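Local coordinates for 11S globulin (Wrightia tinctoria, PDB 5WXU), which probably serves as a seed storage protein and, in the crystal, binds the plant hormone auxin (indole-3-acetic acid), at residues Gly42-Gln47 with Leu75-Ile80. Numbering follows the deposited sequence.
Sequences GECDLQ and LQCAGI
A disulfide joins Cys44, in the loop that precedes strand 56-60, to Cys77 near the end of helix 73-78, and it is buried. The evidence is direct: Cys44 SG lies 2.1 Å from Cys77 SG, with a C-S-S-C torsion of 110°. The two CA atoms approach to 4.8 Å, a shorter gap than any other CA pair between the segments. Cys77 sends SG anti to its backbone N (chi1 164°), whereas SG of Cys44 stands beside its backbone N (chi1 -81°), and these torsions let the sulfurs meet between loop and helix. No hydrogen bond links 42-47 to 75-80; the other contacts are two touches on Cys77 CB, from Glu43 O at 3.4 Å and the methyl Leu46 CD1 at 4.2 Å.

The loop brings Cys44 to the helix through a type I turn from Gly42 to Asp45, closed by Asp45 N to Gly42 O at 3.0 Å. Arg73, on the same helix, adds a hydrogen bond to Gly42 O, and Tyr392 OH bonds both Cys44 O and Leu46 N. The second subunit packs here too: its Asp194 accepts from Cys44 N, and its Ser30 OG bonds Glu43 OE2. Both half-cystines lie in the N-terminal, acidic part of the precursor, so the bridge matches the intrachain disulfide of the acidic chain in 11S globulins, distinct from Cys120-Cys291, which links acidic to basic chain.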
ATOM      1  N   GLY B  42      10.317   5.468  33.975  1.00 32.23           N
ATOM      2  CA  GLY B  42      10.431   4.867  32.657  1.00 26.53           C
ATOM      3  C   GLY B  42      11.701   5.343  31.992  1.00 23.41           C
ATOM      4  O   GLY B  42      12.355   6.376  32.387  1.00 21.72           O
ATOM      5  N   GLU B  43      12.073   4.654  30.926  1.00 20.71           N
ATOM      6  CA  GLU B  43      13.399   4.918  30.396  1.00 22.07           C
ATOM      7  C   GLU B  43      13.562   6.267  29.637  1.00 23.04           C
ATOM      8  O   GLU B  43      14.701   6.711  29.352  1.00 24.31           O
ATOM      9  CB  GLU B  43      13.878   3.712  29.635  1.00 28.79           C
ATOM     10  CG  GLU B  43      13.059   3.226  28.457  1.00 29.01           C
ATOM     11  CD  GLU B  43      11.835   2.319  28.714  1.00 28.70           C
ATOM     12  OE1 GLU B  43      11.212   2.221  29.823  1.00 24.70           O
ATOM     13  OE2 GLU B  43      11.360   1.725  27.700  1.00 26.50           O
ATOM     14  N   CYS B  44      12.436   6.895  29.276  1.00 21.45           N
ATOM     15  CA  CYS B  44      12.417   8.192  28.651  1.00 18.73           C
ATOM     16  C   CYS B  44      11.792   9.263  29.586  1.00 20.50           C
ATOM     17  O   CYS B  44      11.443  10.382  29.170  1.00 21.36           O
ATOM     18  CB  CYS B  44      11.615   8.154  27.354  1.00 19.91           C
ATOM     19  SG  CYS B  44      12.614   7.485  25.971  1.00 22.57           S
ATOM     20  N   ASP B  45      11.765   8.950  30.873  1.00 20.94           N
ATOM     21  CA  ASP B  45      11.267   9.947  31.847  1.00 23.24           C
ATOM     22  C   ASP B  45      12.526  10.612  32.378  1.00 27.40           C
ATOM     23  O   ASP B  45      13.074  10.219  33.405  1.00 27.20           O
ATOM     24  CB  ASP B  45      10.500   9.257  32.924  1.00 23.36           C
ATOM     25  CG  ASP B  45       9.970  10.238  33.973  1.00 27.39           C
ATOM     26  OD1 ASP B  45       9.974  11.451  33.714  1.00 28.93           O
ATOM     27  OD2 ASP B  45       9.566   9.784  35.037  1.00 25.08           O
ATOM     28  N   LEU B  46      13.007  11.575  31.619  1.00 23.82           N
ATOM     29  CA  LEU B  46      14.248  12.232  31.934  1.00 26.25           C
ATOM     30  C   LEU B  46      13.971  13.592  32.594  1.00 30.20           C
ATOM     31  O   LEU B  46      13.173  14.460  32.090  1.00 27.49           O
ATOM     32  CB  LEU B  46      15.094  12.466  30.667  1.00 25.25           C
ATOM     33  CG  LEU B  46      15.204  11.267  29.696  1.00 27.02           C
ATOM     34  CD1 LEU B  46      16.007  11.666  28.454  1.00 25.70           C
ATOM     35  CD2 LEU B  46      15.822  10.107  30.424  1.00 28.45           C
ATOM     36  N   GLN B  47      14.669  13.799  33.693  1.00 33.05           N
ATOM     37  CA  GLN B  47      14.533  15.036  34.481  1.00 37.04           C
ATOM     38  C   GLN B  47      15.517  16.063  33.960  1.00 33.05           C
ATOM     39  O   GLN B  47      15.271  17.254  34.066  1.00 34.08           O
ATOM     40  CB  GLN B  47      14.775  14.745  35.975  1.00 44.57           C
ATOM     41  CG  GLN B  47      13.777  13.750  36.581  1.00 51.70           C
ATOM     42  CD  GLN B  47      13.975  12.277  36.132  1.00 57.44           C
ATOM     43  OE1 GLN B  47      15.099  11.819  35.827  1.00 60.76           O
ATOM     44  NE2 GLN B  47      12.872  11.537  36.087  1.00 59.56           N
ATOM     45  N   LEU B  75      20.761   8.665  25.234  1.00 20.49           N
ATOM     46  CA  LEU B  75      20.940   7.747  24.101  1.00 21.92           C
ATOM     47  C   LEU B  75      20.098   6.500  24.246  1.00 23.04           C
ATOM     48  O   LEU B  75      19.537   5.986  23.244  1.00 21.96           O
ATOM     49  CB  LEU B  75      22.405   7.357  23.901  1.00 23.13           C
ATOM     50  CG  LEU B  75      23.173   8.205  22.908  1.00 23.20           C
ATOM     51  CD1 LEU B  75      23.386   9.576  23.430  1.00 25.78           C
ATOM     52  CD2 LEU B  75      24.516   7.646  22.481  1.00 22.55           C
ATOM     53  N   GLN B  76      20.016   5.966  25.473  1.00 20.80           N
ATOM     54  CA  GLN B  76      19.180   4.799  25.702  1.00 23.97           C
ATOM     55  C   GLN B  76      17.732   5.108  25.461  1.00 20.82           C
ATOM     56  O   GLN B  76      17.052   4.255  24.903  1.00 22.39           O
ATOM     57  CB  GLN B  76      19.304   4.284  27.120  1.00 28.51           C
ATOM     58  CG  GLN B  76      20.695   3.841  27.430  1.00 33.37           C
ATOM     59  CD  GLN B  76      20.831   2.372  27.585  1.00 41.48           C
ATOM     60  OE1 GLN B  76      21.757   1.755  27.011  1.00 50.50           O
ATOM     61  NE2 GLN B  76      19.958   1.787  28.402  1.00 40.86           N
ATOM     62  N   CYS B  77      17.273   6.295  25.880  1.00 18.97           N
ATOM     63  CA  CYS B  77      15.869   6.746  25.665  1.00 20.74           C
ATOM     64  C   CYS B  77      15.577   6.898  24.140  1.00 18.95           C
ATOM     65  O   CYS B  77      14.553   6.406  23.629  1.00 18.56           O
ATOM     66  CB  CYS B  77      15.571   8.107  26.356  1.00 19.52           C
ATOM     67  SG  CYS B  77      14.075   8.942  25.775  1.00 20.86           S
ATOM     68  N   ALA B  78      16.530   7.473  23.414  1.00 21.14           N
ATOM     69  CA  ALA B  78      16.335   7.724  22.002  1.00 20.41           C
ATOM     70  C   ALA B  78      16.540   6.470  21.153  1.00 19.16           C
ATOM     71  O   ALA B  78      16.099   6.429  19.991  1.00 20.12           O
ATOM     72  CB  ALA B  78      17.252   8.796  21.517  1.00 20.76           C
ATOM     73  N   GLY B  79      17.176   5.454  21.719  1.00 17.41           N
ATOM     74  CA  GLY B  79      17.362   4.229  21.016  1.00 18.30           C
ATOM     75  C   GLY B  79      18.457   4.322  19.968  1.00 17.44           C
ATOM     76  O   GLY B  79      18.350   3.724  18.915  1.00 17.34           O
ATOM     77  N   ILE B  80      19.481   5.133  20.230  1.00 15.39           N
ATOM     78  CA  ILE B  80      20.480   5.383  19.196  1.00 18.10           C
ATOM     79  C   ILE B  80      21.892   5.174  19.682  1.00 18.75           C
ATOM     80  O   ILE B  80      22.126   5.245  20.912  1.00 20.62           O
ATOM     81  CB  ILE B  80      20.341   6.801  18.551  1.00 18.83           C
ATOM     82  CG1 ILE B  80      20.533   7.931  19.538  1.00 20.35           C
ATOM     83  CG2 ILE B  80      19.053   7.001  17.735  1.00 18.93           C
ATOM     84  CD1 ILE B  80      21.931   8.533  19.316  1.00 20.95           C
TER